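Side-chain contacts in terminase, large subunit (Bacillus phage spp1, PDB 2WBN), which translocates viral DNA into empty capsids as an ATP-driven motor and cuts the genome as a metal-dependent endonuclease, the activity of the domain described here: residues A[55-60]-A[112-117]; A[67-72]-A[76-81]; A[89-94]-A[119-124]; A[96-99]-A[103-106]; A[139-144]-A[180-185]. All blocks are in the same frame, centred on the assembly; numbering follows the deposited sequence.

Interaction 1 of 5, residues A[55-60]-A[112-117]; sequences LDFGYG and SSEPRS
The side chains of Phe57 and Glu114 both leave their backbones anti to the carbonyl carbon (chi1 -71° and -60°), which aims each at the other segment. From there they slide past one another in opposite directions, with ring and carboxylate planes only 26° apart. The extended Glu114 chain runs along Phe57 and brings OE2 to 3.3 Å from Phe57 CB, while Glu114 CB lies 3.7 Å from Phe57 CD1. Ser117, on the first turn of helix 115-124, lays its CB over one face of the Phe57 ring as a CH-pi contact, 3.7 Å from the ring centroid. Leu55 covers the opposite face, so the ring is sandwiched between its own strand and the helix. Glu114 occupies the N-cap position, and Ser117 OG donates to the anti lone pair of Glu114 OE1 at 2.8 Å.

Next to this packing lies the nuclease metal site. Asp56, a ligand of both manganese ions, accepts from Gly58 N at OD1 (2.9 Å) in an Asx turn, and Phe57 N is hydrogen-bonded to Asp111, a ligand of the first ion. Glu114 OE2 and Gly58 O, both acceptors, approach to 2.8 Å. Two such oxygens would repel each other if the carboxylate were unprotonated, so the pKa of Glu114 is probably raised, unless the short approach is itself somewhat doubtful.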
# COMPACT_ATOMS: atom_id res chain seq x y z
N LEU A 55 -5.42 2.70 0.45
CA LEU A 55 -6.32 2.08 1.42
C LEU A 55 -7.11 0.99 0.74
O LEU A 55 -7.76 1.23 -0.27
CB LEU A 55 -7.26 3.13 2.03
CG LEU A 55 -8.34 2.59 2.97
CD1 LEU A 55 -7.75 1.88 4.17
CD2 LEU A 55 -9.25 3.72 3.40
N ASP A 56 -7.03 -0.21 1.30
CA ASP A 56 -7.89 -1.29 0.95
C ASP A 56 -8.82 -1.55 2.14
O ASP A 56 -8.36 -1.62 3.27
CB ASP A 56 -7.09 -2.55 0.62
CG ASP A 56 -7.98 -3.64 0.05
OD1 ASP A 56 -8.75 -4.27 0.83
OD2 ASP A 56 -7.97 -3.84 -1.19
N PHE A 57 -10.12 -1.69 1.87
CA PHE A 57 -11.12 -1.76 2.94
C PHE A 57 -11.28 -3.11 3.61
O PHE A 57 -11.91 -3.21 4.67
CB PHE A 57 -12.47 -1.27 2.42
CG PHE A 57 -12.53 0.21 2.19
CD1 PHE A 57 -12.55 0.71 0.90
CD2 PHE A 57 -12.51 1.10 3.26
CE1 PHE A 57 -12.58 2.10 0.68
CE2 PHE A 57 -12.53 2.47 3.05
CZ PHE A 57 -12.56 2.97 1.75
N GLY A 58 -10.73 -4.16 3.00
CA GLY A 58 -10.96 -5.50 3.52
C GLY A 58 -12.34 -5.97 3.07
O GLY A 58 -13.16 -5.18 2.63
N TYR A 59 -12.55 -7.25 3.18
CA TYR A 59 -13.74 -7.90 2.71
C TYR A 59 -13.66 -9.34 3.22
O TYR A 59 -12.62 -9.99 3.11
CB TYR A 59 -13.80 -7.87 1.18
CG TYR A 59 -15.01 -8.58 0.60
CD1 TYR A 59 -16.29 -8.22 0.96
CD2 TYR A 59 -14.85 -9.62 -0.32
CE1 TYR A 59 -17.39 -8.89 0.44
CE2 TYR A 59 -15.96 -10.29 -0.85
CZ TYR A 59 -17.22 -9.92 -0.48
OH TYR A 59 -18.32 -10.59 -1.00
N GLY A 60 -14.75 -9.81 3.82
CA GLY A 60 -14.77 -11.11 4.47
C GLY A 60 -13.75 -11.07 5.59
O GLY A 60 -13.71 -10.10 6.34
N SER A 112 -11.87 1.08 -4.68
CA SER A 112 -13.10 1.63 -5.24
C SER A 112 -14.28 0.65 -5.19
O SER A 112 -15.37 1.01 -5.58
CB SER A 112 -12.88 2.15 -6.67
OG SER A 112 -12.60 1.09 -7.57
N SER A 113 -14.06 -0.58 -4.70
CA SER A 113 -15.15 -1.57 -4.58
C SER A 113 -16.13 -1.23 -3.45
O SER A 113 -17.23 -1.80 -3.39
CB SER A 113 -14.58 -2.98 -4.34
OG SER A 113 -14.09 -3.13 -3.03
N GLU A 114 -15.76 -0.30 -2.59
CA GLU A 114 -16.61 0.13 -1.48
C GLU A 114 -16.90 1.64 -1.58
O GLU A 114 -16.41 2.43 -0.77
CB GLU A 114 -15.93 -0.23 -0.15
CG GLU A 114 -15.65 -1.73 0.01
CD GLU A 114 -15.47 -2.18 1.47
OE1 GLU A 114 -15.87 -1.44 2.41
OE2 GLU A 114 -14.95 -3.28 1.68
N PRO A 115 -17.69 2.04 -2.59
CA PRO A 115 -17.94 3.48 -2.78
C PRO A 115 -18.57 4.17 -1.56
O PRO A 115 -18.28 5.32 -1.31
CB PRO A 115 -18.84 3.53 -4.00
CG PRO A 115 -19.45 2.17 -4.09
CD PRO A 115 -18.41 1.23 -3.58
N ARG A 116 -19.37 3.45 -0.79
CA ARG A 116 -20.05 4.07 0.36
C ARG A 116 -19.12 4.13 1.59
O ARG A 116 -19.33 4.95 2.48
CB ARG A 116 -21.34 3.34 0.71
CG ARG A 116 -22.29 3.01 -0.47
CD ARG A 116 -22.55 4.17 -1.40
NE ARG A 116 -23.76 4.89 -1.08
CZ ARG A 116 -23.84 6.10 -0.52
NH1 ARG A 116 -22.75 6.75 -0.17
NH2 ARG A 116 -25.02 6.64 -0.30
N SER A 117 -18.09 3.28 1.63
CA SER A 117 -17.06 3.38 2.68
C SER A 117 -16.24 4.63 2.45
O SER A 117 -15.87 5.31 3.40
CB SER A 117 -16.16 2.16 2.72
OG SER A 117 -16.91 1.02 3.08

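Interaction 2 of 5, residues A[67-72]-A[76-81]; sequences VRWHYD and NRIYAI
The indole of Trp69 is clamped between two residues of the facing strand in this antiparallel hairpin. Ala80 covers one face, with its CB 3.8 Å from the centroid of the six-membered ring. Ile78 CD1 reaches over the opposite face and comes within 3.5 Å of Trp69 CZ3; Ile78 CG1 stands between the backbone N and the carbonyl carbon (chi1 65°), which turns CD1 over the ring. The other branch of Ile78, CG2, touches Tyr71 CD1 at 3.7 Å. Phe199, which meets both Trp69 and Tyr71 edge-to-face, and Ile163 of helix 161-169 pack against this buried side.

The other side of the sheet is looser and partly solvent-exposed. Here His70 and Tyr79 lie side by side, pointing the same way, with rings oblique to each other and His70 CD2 3.7 Å from Tyr79 CD1. His70 ND1 is bonded to the backbone N of Asn50, and Phe48 stacks on the imidazole. Farther out, a water joins Asp72 OD2 to Tyr79 OH, each 2.6 Å from it. At the other end the extended Arg68 chain runs past Ile81, CD to CG2.

Between the two sides the backbones pair regularly, as in His70 N to Tyr79 O, 2.8 Å. At the turn, Asn76 and Arg77 both face Asp72 in a G1 beta bulge. The chemistry divides accordingly: dispersion and CH-pi contacts hold the core side of these central strands, the other side mixes ring and aliphatic contacts with the Asn50 bond and the water bridge, and the backbone bonds serve both.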
# COMPACT_ATOMS: atom_id res chain seq x y z
N VAL A 67 -1.77 2.24 3.91
CA VAL A 67 -0.31 2.40 3.76
C VAL A 67 0.03 3.85 3.43
O VAL A 67 -0.73 4.54 2.73
CB VAL A 67 0.27 1.43 2.69
CG1 VAL A 67 -0.07 -0.03 3.05
CG2 VAL A 67 -0.21 1.79 1.24
N ARG A 68 1.18 4.31 3.94
CA ARG A 68 1.76 5.60 3.62
C ARG A 68 3.23 5.39 3.23
O ARG A 68 3.99 4.79 3.98
CB ARG A 68 1.66 6.54 4.81
CG ARG A 68 2.33 7.91 4.66
CD ARG A 68 2.32 8.64 6.02
NE ARG A 68 2.92 9.99 5.99
CZ ARG A 68 2.28 11.12 5.70
NH1 ARG A 68 1.00 11.13 5.37
NH2 ARG A 68 2.94 12.29 5.72
N TRP A 69 3.59 5.89 2.04
CA TRP A 69 4.93 5.76 1.46
C TRP A 69 5.47 7.12 1.02
O TRP A 69 4.70 8.05 0.77
CB TRP A 69 4.85 4.94 0.19
CG TRP A 69 4.43 3.55 0.34
CD1 TRP A 69 3.14 3.07 0.40
CD2 TRP A 69 5.28 2.41 0.35
NE1 TRP A 69 3.15 1.70 0.50
CE2 TRP A 69 4.46 1.27 0.46
CE3 TRP A 69 6.66 2.24 0.32
CZ2 TRP A 69 4.98 -0.02 0.53
CZ3 TRP A 69 7.18 0.96 0.39
CH2 TRP A 69 6.36 -0.15 0.50
N HIS A 70 6.79 7.20 0.88
CA HIS A 70 7.45 8.31 0.20
C HIS A 70 8.04 7.81 -1.11
O HIS A 70 8.60 6.71 -1.18
CB HIS A 70 8.57 8.89 1.05
CG HIS A 70 9.44 9.86 0.29
ND1 HIS A 70 8.99 11.08 -0.15
CD2 HIS A 70 10.73 9.77 -0.12
CE1 HIS A 70 9.96 11.71 -0.80
NE2 HIS A 70 11.03 10.93 -0.78
N TYR A 71 7.96 8.66 -2.13
CA TYR A 71 8.37 8.33 -3.48
C TYR A 71 9.53 9.21 -3.93
O TYR A 71 9.36 10.41 -4.12
CB TYR A 71 7.18 8.54 -4.42
CG TYR A 71 7.42 8.14 -5.85
CD1 TYR A 71 8.31 7.12 -6.19
CD2 TYR A 71 6.74 8.78 -6.88
CE1 TYR A 71 8.50 6.75 -7.50
CE2 TYR A 71 6.93 8.42 -8.18
CZ TYR A 71 7.80 7.40 -8.50
OH TYR A 71 8.00 7.05 -9.81
N ASP A 72 10.71 8.61 -4.10
CA ASP A 72 11.85 9.29 -4.71
C ASP A 72 11.84 8.91 -6.19
O ASP A 72 12.33 7.85 -6.59
CB ASP A 72 13.16 8.86 -4.03
CG ASP A 72 14.37 9.66 -4.49
OD1 ASP A 72 14.40 10.16 -5.64
OD2 ASP A 72 15.31 9.80 -3.70
N ASN A 76 14.01 6.16 -8.41
CA ASN A 76 13.09 5.04 -8.57
C ASN A 76 12.99 4.18 -7.31
O ASN A 76 13.09 2.96 -7.37
CB ASN A 76 13.49 4.18 -9.77
CG ASN A 76 12.61 4.40 -10.94
OD1 ASN A 76 12.78 5.38 -11.69
ND2 ASN A 76 11.64 3.51 -11.12
N ARG A 77 12.78 4.85 -6.19
CA ARG A 77 12.64 4.17 -4.91
C ARG A 77 11.39 4.59 -4.19
O ARG A 77 10.95 5.74 -4.30
CB ARG A 77 13.78 4.49 -3.96
CG ARG A 77 15.11 4.03 -4.40
CD ARG A 77 16.07 4.31 -3.27
NE ARG A 77 17.44 4.16 -3.69
CZ ARG A 77 18.49 4.61 -3.00
NH1 ARG A 77 18.34 5.25 -1.84
NH2 ARG A 77 19.69 4.43 -3.50
N ILE A 78 10.86 3.67 -3.40
CA ILE A 78 9.78 3.99 -2.49
C ILE A 78 10.19 3.57 -1.09
O ILE A 78 10.94 2.62 -0.91
CB ILE A 78 8.44 3.36 -2.92
CG1 ILE A 78 8.46 1.83 -2.89
CG2 ILE A 78 8.02 3.89 -4.31
CD1 ILE A 78 7.06 1.21 -3.14
N TYR A 79 9.71 4.31 -0.10
CA TYR A 79 10.06 4.11 1.30
C TYR A 79 8.77 4.00 2.11
O TYR A 79 7.98 4.93 2.07
CB TYR A 79 10.81 5.32 1.83
CG TYR A 79 12.15 5.62 1.23
CD1 TYR A 79 12.25 6.37 0.06
CD2 TYR A 79 13.32 5.19 1.85
CE1 TYR A 79 13.48 6.67 -0.47
CE2 TYR A 79 14.55 5.49 1.32
CZ TYR A 79 14.62 6.22 0.16
OH TYR A 79 15.84 6.51 -0.35
N ALA A 80 8.58 2.89 2.83
CA ALA A 80 7.40 2.70 3.68
C ALA A 80 7.51 3.52 4.95
O ALA A 80 8.50 3.41 5.68
CB ALA A 80 7.18 1.21 3.99
N ILE A 81 6.50 4.35 5.20
CA ILE A 81 6.52 5.27 6.35
C ILE A 81 5.65 4.73 7.48
O ILE A 81 6.08 4.68 8.63
CB ILE A 81 6.02 6.69 5.95
CG1 ILE A 81 6.94 7.29 4.88
CG2 ILE A 81 5.95 7.58 7.19
CD1 ILE A 81 6.51 8.69 4.38
O HOH W 1 15.86 8.94 -1.27

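Interaction 3 of 5, residues A[89-94]-A[119-124]; sequences VSLKRT and DALKLE
Helix 91-100 meets helix 115-124 through Leu91, which packs on Ala120 and Leu121. Along the first segment, Ser90 is the N-cap of the helix: its OG accepts from Arg93 N at 3.0 Å, with an N-H...O angle of 167°. Leu91 follows and carries the contact. Its CG lies anti to the carbonyl carbon (chi1 -61°), and from this branch point CD1 reaches Ala120 CB at 3.7 Å. Nearer the backbone, Leu91 CB meets the methyl Leu121 CD2 at 4.0 Å, and the same methyl lies 3.6 Å from Leu91 O. Phe57, next in sequence to the metal ligand Asp56, touches both leucines. Arg93, turned to another side, is tied by a salt bridge to Asp86.

Thr94 ends the segment by bonding back to it. Its OG1 donates to Ser90 O at 2.6 Å, while Thr94 N reaches the same oxygen at 3.1 Å from the opposite face of the carbonyl plane. Ser90 thus serves the first turn with both its hydroxyl and its carbonyl. Across the interface there is no hydrogen bond; methyl and methylene contacts and one methyl against a backbone carbonyl oxygen join the helices here, so the contact is by dispersion, with little directionality.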
# COMPACT_ATOMS: atom_id res chain seq x y z
N VAL A 89 -12.65 -4.42 10.99
CA VAL A 89 -12.61 -3.19 10.21
C VAL A 89 -13.49 -2.09 10.85
O VAL A 89 -14.69 -2.29 11.09
CB VAL A 89 -13.05 -3.44 8.77
CG1 VAL A 89 -13.07 -2.14 7.95
CG2 VAL A 89 -12.18 -4.51 8.12
N SER A 90 -12.86 -0.96 11.15
CA SER A 90 -13.56 0.20 11.67
C SER A 90 -13.10 1.42 10.89
O SER A 90 -11.89 1.74 10.86
CB SER A 90 -13.28 0.40 13.16
OG SER A 90 -13.80 1.65 13.60
N LEU A 91 -14.04 2.06 10.21
CA LEU A 91 -13.76 3.33 9.57
C LEU A 91 -13.51 4.42 10.62
O LEU A 91 -12.67 5.29 10.41
CB LEU A 91 -14.91 3.72 8.62
CG LEU A 91 -15.19 2.75 7.47
CD1 LEU A 91 -16.20 3.36 6.48
CD2 LEU A 91 -13.88 2.39 6.74
N LYS A 92 -14.23 4.39 11.75
CA LYS A 92 -13.95 5.33 12.84
C LYS A 92 -12.48 5.24 13.28
O LYS A 92 -11.79 6.25 13.37
CB LYS A 92 -14.87 5.08 14.04
CG LYS A 92 -14.56 5.98 15.25
CD LYS A 92 -15.76 6.17 16.17
CE LYS A 92 -15.45 7.10 17.36
NZ LYS A 92 -14.91 8.44 16.94
N ARG A 93 -12.01 4.01 13.52
CA ARG A 93 -10.62 3.76 13.97
C ARG A 93 -9.60 4.18 12.92
O ARG A 93 -8.51 4.67 13.24
CB ARG A 93 -10.40 2.28 14.33
CG ARG A 93 -8.97 1.95 14.75
CD ARG A 93 -8.74 0.52 15.26
NE ARG A 93 -7.35 0.39 15.75
CZ ARG A 93 -6.43 -0.49 15.34
NH1 ARG A 93 -6.69 -1.41 14.42
NH2 ARG A 93 -5.20 -0.45 15.87
N THR A 94 -9.96 3.99 11.65
CA THR A 94 -9.07 4.34 10.56
C THR A 94 -8.92 5.86 10.46
O THR A 94 -7.80 6.37 10.40
CB THR A 94 -9.60 3.75 9.26
OG1 THR A 94 -9.75 2.33 9.44
CG2 THR A 94 -8.66 4.01 8.12
N ASP A 119 -17.43 7.35 0.85
CA ASP A 119 -18.38 8.41 1.22
C ASP A 119 -18.38 8.58 2.75
O ASP A 119 -18.27 9.69 3.24
CB ASP A 119 -19.80 8.05 0.77
CG ASP A 119 -20.02 8.13 -0.75
OD1 ASP A 119 -19.24 8.79 -1.47
OD2 ASP A 119 -21.01 7.55 -1.23
N ALA A 120 -18.50 7.47 3.47
CA ALA A 120 -18.49 7.48 4.94
C ALA A 120 -17.27 8.18 5.54
O ALA A 120 -17.41 9.03 6.41
CB ALA A 120 -18.56 6.04 5.48
N LEU A 121 -16.07 7.82 5.07
CA LEU A 121 -14.85 8.45 5.57
C LEU A 121 -14.83 9.96 5.31
O LEU A 121 -14.34 10.72 6.14
CB LEU A 121 -13.59 7.80 4.99
CG LEU A 121 -13.14 6.47 5.63
CD1 LEU A 121 -12.02 5.87 4.79
CD2 LEU A 121 -12.69 6.63 7.09
N LYS A 122 -15.35 10.36 4.15
CA LYS A 122 -15.47 11.78 3.77
C LYS A 122 -16.51 12.53 4.59
O LYS A 122 -16.21 13.52 5.25
CB LYS A 122 -15.86 11.92 2.28
CG LYS A 122 -14.73 12.25 1.32
CD LYS A 122 -15.26 12.40 -0.11
CE LYS A 122 -14.40 13.31 -0.97
NZ LYS A 122 -14.62 14.76 -0.69
N LEU A 123 -17.75 12.06 4.53
CA LEU A 123 -18.88 12.84 5.02
C LEU A 123 -19.15 12.58 6.50
O LEU A 123 -19.72 13.41 7.17
CB LEU A 123 -20.13 12.54 4.18
CG LEU A 123 -19.95 12.65 2.65
CD1 LEU A 123 -21.24 12.32 1.95
CD2 LEU A 123 -19.44 14.03 2.23
N GLU A 124 -18.75 11.42 7.01
CA GLU A 124 -19.00 11.09 8.41
C GLU A 124 -17.78 11.32 9.29
O GLU A 124 -17.92 11.76 10.42
CB GLU A 124 -19.47 9.65 8.58
CG GLU A 124 -20.20 9.43 9.91
CD GLU A 124 -20.33 7.96 10.29
OE1 GLU A 124 -20.35 7.09 9.39
OE2 GLU A 124 -20.42 7.69 11.52

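Interaction 4 of 5, residues A[96-99]-A[103-106]; sequences DFVR and YESA
Tyr103 N donates to Val98 O at 2.9 Å, a bond between residues five apart that holds the chain after helix 91-100 against its last turn. Around it lies a thin shell of side-chain contacts. Val98 CG1, anti to the backbone N (chi1 164°), lies 4.1 Å from Tyr103 CB and reaches the backbone beyond it, Glu104 N, at 3.8 Å. Phe97 crosses Tyr103 obliquely: its CE2 stands at the edge of the tyrosine ring, 4.0 Å from Tyr103 CE2. On the outer side, Arg99 and Glu104 meet through their aliphatic parts, CG to CG at 3.8 Å. Their flat ends are nearly perpendicular, at 84°, and the charged atoms stay apart.

The second shell explains this posture. Arg99 bends at chi3 (-60°) and directs its guanidinium back along the helix to Asp96, in an unusually short salt bridge between NH1 and OD1, so the charge is engaged within the helix. Tyr103 OH is hydrogen-bonded to Asp82 of strand 77-86, which holds the ring against the sheet, where Phe66 touches Phe97, Val98 and Tyr103 alike.

From Tyr103 to Ala106 the chain makes a type I beta turn, closed by a weak backbone bond. Helix end, turn and the following strand 108-110 form the short helix-to-strand connection expected of an alpha/beta domain of the RNase H-like type, at the surface and away from the metal site.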
# COMPACT_ATOMS: atom_id res chain seq x y z
N ASP A 96 -9.56 8.07 12.86
CA ASP A 96 -8.85 8.51 14.07
C ASP A 96 -7.33 8.37 13.93
O ASP A 96 -6.58 9.28 14.29
CB ASP A 96 -9.38 7.78 15.32
CG ASP A 96 -10.80 8.21 15.69
OD1 ASP A 96 -11.37 9.08 14.99
OD2 ASP A 96 -11.36 7.68 16.68
N PHE A 97 -6.88 7.25 13.37
CA PHE A 97 -5.45 7.01 13.15
C PHE A 97 -4.86 8.01 12.18
O PHE A 97 -3.78 8.58 12.42
CB PHE A 97 -5.22 5.57 12.64
CG PHE A 97 -3.79 5.30 12.27
CD1 PHE A 97 -2.86 4.99 13.25
CD2 PHE A 97 -3.38 5.36 10.95
CE1 PHE A 97 -1.53 4.74 12.92
CE2 PHE A 97 -2.05 5.12 10.61
CZ PHE A 97 -1.13 4.80 11.60
N VAL A 98 -5.59 8.26 11.09
CA VAL A 98 -5.16 9.20 10.06
C VAL A 98 -5.09 10.62 10.63
O VAL A 98 -4.08 11.31 10.49
CB VAL A 98 -6.07 9.10 8.80
CG1 VAL A 98 -5.91 10.31 7.89
CG2 VAL A 98 -5.74 7.82 8.04
N ARG A 99 -6.16 11.04 11.31
CA ARG A 99 -6.17 12.34 11.98
C ARG A 99 -5.08 12.46 13.05
O ARG A 99 -4.31 13.42 13.05
CB ARG A 99 -7.56 12.65 12.58
CG ARG A 99 -8.56 13.21 11.57
CD ARG A 99 -9.76 13.86 12.28
NE ARG A 99 -10.43 12.88 13.12
CZ ARG A 99 -11.31 11.98 12.68
NH1 ARG A 99 -11.84 11.12 13.54
NH2 ARG A 99 -11.65 11.93 11.40
N TYR A 103 -2.02 12.70 8.96
CA TYR A 103 -1.91 12.17 7.61
C TYR A 103 -3.09 12.62 6.75
O TYR A 103 -3.22 12.20 5.60
CB TYR A 103 -1.87 10.64 7.64
CG TYR A 103 -0.68 10.00 8.33
CD1 TYR A 103 0.51 10.71 8.54
CD2 TYR A 103 -0.74 8.67 8.76
CE1 TYR A 103 1.60 10.11 9.16
CE2 TYR A 103 0.34 8.08 9.37
CZ TYR A 103 1.50 8.79 9.57
OH TYR A 103 2.56 8.18 10.19
N GLU A 104 -3.93 13.51 7.28
CA GLU A 104 -5.18 13.92 6.62
C GLU A 104 -4.88 14.85 5.45
O GLU A 104 -5.70 15.01 4.54
CB GLU A 104 -6.11 14.68 7.59
CG GLU A 104 -5.94 14.36 9.08
CD GLU A 104 -6.08 15.60 9.95
OE1 GLU A 104 -5.16 15.88 10.76
OE2 GLU A 104 -7.12 16.28 9.82
N SER A 105 -3.71 15.49 5.49
CA SER A 105 -3.35 16.51 4.53
C SER A 105 -2.78 15.93 3.24
O SER A 105 -2.64 16.65 2.26
CB SER A 105 -2.35 17.49 5.15
OG SER A 105 -1.26 16.79 5.73
N ALA A 106 -2.43 14.65 3.24
CA ALA A 106 -2.01 13.97 2.02
C ALA A 106 -3.17 13.10 1.53
O ALA A 106 -3.94 12.54 2.32
CB ALA A 106 -0.77 13.12 2.27

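Interaction 5 of 5, residues A[139-144]-A[180-185]; sequences SVEHGE and PIPRLE
Over one face of the Glu144 carboxylate lies Leu184, whose CD1 is 3.7 Å from Glu144 CD and almost straight above it. From the same side but farther toward the rim comes Leu184 N, which donates to Glu144 OE1 at 3.2 Å; the oxygen is met on its syn side, with the donor 28° out of the carboxylate plane. A second flat group, the Arg183 guanidinium, carries Ile181 CD1 of its own segment on one face.

Glu144 and Leu184 slide past each other in opposite directions. The glutamate chain is extended beyond CG, which itself is anti to the carbonyl carbon (chi1 -64°), and Leu184 CB comes within 3.5 Å of Glu144 OE1. One turn earlier in helix 140-148, Glu141 crosses Pro182 obliquely: its CG lies 3.4 Å from Pro182 O, and its OE2 is 3.9 Å from Pro182 CB.

The segment 180-185 leaves a small beta hairpin of strands 172-174 and 180-181, turns a corner at Pro182 and Arg183, and leads on toward helix 190-198, which carries the metal ligands His190 and Asp193 of this RNase H-like nuclease domain. The side chain of Glu144 is about 5 Å from that of Asp193, and it also touches Arg196 of the same helix.

The bond from Leu184 N sits at the buried Glu144, away from the exposed Glu141, Pro182 and Arg183. Leu184 also touches Tyr172 and Phe30, while its carbonyl oxygen accepts from Gln173 NE2.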
# COMPACT_ATOMS: atom_id res chain seq x y z
N SER A 139 -6.10 -3.63 -13.99
CA SER A 139 -4.80 -2.95 -13.78
C SER A 139 -3.89 -3.66 -12.80
O SER A 139 -2.76 -3.21 -12.58
CB SER A 139 -5.04 -1.54 -13.24
OG SER A 139 -5.60 -1.58 -11.93
N VAL A 140 -4.35 -4.76 -12.20
CA VAL A 140 -3.61 -5.39 -11.10
C VAL A 140 -2.21 -5.83 -11.51
O VAL A 140 -1.22 -5.43 -10.87
CB VAL A 140 -4.38 -6.59 -10.48
CG1 VAL A 140 -3.46 -7.38 -9.53
CG2 VAL A 140 -5.63 -6.10 -9.75
N GLU A 141 -2.11 -6.64 -12.55
CA GLU A 141 -0.83 -7.20 -12.96
C GLU A 141 0.16 -6.09 -13.32
O GLU A 141 1.30 -6.10 -12.86
CB GLU A 141 -1.01 -8.21 -14.10
CG GLU A 141 0.27 -8.66 -14.79
CD GLU A 141 0.03 -9.72 -15.85
OE1 GLU A 141 -1.11 -10.23 -15.93
OE2 GLU A 141 0.99 -10.04 -16.61
N HIS A 142 -0.30 -5.12 -14.13
CA HIS A 142 0.46 -3.90 -14.48
C HIS A 142 1.02 -3.21 -13.23
O HIS A 142 2.20 -2.88 -13.18
CB HIS A 142 -0.45 -2.89 -15.21
CG HIS A 142 0.27 -1.68 -15.76
ND1 HIS A 142 0.37 -1.43 -17.11
CD2 HIS A 142 0.91 -0.66 -15.14
CE1 HIS A 142 1.05 -0.30 -17.30
NE2 HIS A 142 1.39 0.18 -16.12
N GLY A 143 0.15 -3.00 -12.24
CA GLY A 143 0.54 -2.27 -11.03
C GLY A 143 1.58 -2.98 -10.19
O GLY A 143 2.44 -2.33 -9.56
N GLU A 144 1.49 -4.31 -10.14
CA GLU A 144 2.46 -5.13 -9.42
C GLU A 144 3.79 -5.14 -10.14
O GLU A 144 4.85 -5.11 -9.49
CB GLU A 144 1.93 -6.56 -9.26
CG GLU A 144 0.67 -6.62 -8.37
CD GLU A 144 0.01 -8.00 -8.29
OE1 GLU A 144 0.35 -8.90 -9.10
OE2 GLU A 144 -0.87 -8.19 -7.40
N PRO A 180 6.00 -20.36 -12.75
CA PRO A 180 5.51 -19.06 -12.31
C PRO A 180 4.95 -18.21 -13.44
O PRO A 180 5.57 -18.08 -14.49
CB PRO A 180 6.77 -18.39 -11.73
CG PRO A 180 7.85 -19.40 -11.78
CD PRO A 180 7.47 -20.42 -12.76
N ILE A 181 3.77 -17.63 -13.20
CA ILE A 181 3.19 -16.64 -14.08
C ILE A 181 3.38 -15.24 -13.47
O ILE A 181 3.57 -15.12 -12.25
CB ILE A 181 1.70 -16.95 -14.38
CG1 ILE A 181 0.80 -16.68 -13.17
CG2 ILE A 181 1.55 -18.41 -14.83
CD1 ILE A 181 -0.69 -16.84 -13.44
N PRO A 182 3.31 -14.18 -14.30
CA PRO A 182 3.62 -12.83 -13.80
C PRO A 182 2.45 -12.16 -13.05
O PRO A 182 2.21 -10.96 -13.18
CB PRO A 182 4.00 -12.06 -15.09
CG PRO A 182 3.72 -13.01 -16.26
CD PRO A 182 2.90 -14.13 -15.71
N ARG A 183 1.75 -12.97 -12.25
CA ARG A 183 0.69 -12.51 -11.40
C ARG A 183 1.09 -12.94 -9.98
O ARG A 183 1.45 -14.11 -9.77
CB ARG A 183 -0.60 -13.19 -11.83
CG ARG A 183 -1.88 -12.45 -11.45
CD ARG A 183 -3.13 -13.25 -11.86
NE ARG A 183 -3.02 -13.85 -13.20
CZ ARG A 183 -3.74 -14.89 -13.64
NH1 ARG A 183 -4.64 -15.48 -12.85
NH2 ARG A 183 -3.55 -15.35 -14.88
N LEU A 184 1.06 -12.02 -9.02
CA LEU A 184 1.29 -12.39 -7.62
C LEU A 184 0.10 -13.15 -7.08
O LEU A 184 -1.04 -12.96 -7.52
CB LEU A 184 1.56 -11.16 -6.74
CG LEU A 184 2.82 -10.35 -7.04
CD1 LEU A 184 2.86 -9.07 -6.18
CD2 LEU A 184 4.05 -11.19 -6.82
N GLU A 185 0.36 -14.01 -6.10
CA GLU A 185 -0.70 -14.65 -5.33
C GLU A 185 -1.65 -13.59 -4.82
O GLU A 185 -1.22 -12.48 -4.45
CB GLU A 185 -0.15 -15.40 -4.13
CG GLU A 185 0.72 -16.58 -4.48
CD GLU A 185 1.60 -17.04 -3.31
OE1 GLU A 185 2.15 -16.20 -2.52
OE2 GLU A 185 1.77 -18.28 -3.21

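How the interactions relate
Strand 51-56 opens interaction 1, which closes only at residues 112-117, at the start of helix 115-124. Within that span lie interaction 2, the tight hairpin of strands 64-72 and 77-86, and interaction 4, where the loop after helix 91-100 packs back on the helix. Interaction 3 crosses interaction 1: it begins at residue 89 and closes at 119-124, and so also encloses interaction 4. Interactions 1 and 3 share helix 115-124 and touch through Phe57 and Leu121, whereas Arg68 and Tyr103 bring interactions 2 and 4 into touch. Interaction 5 follows in series, joining helix 140-148 to the chain beyond strand 180-181, and touches none of the others.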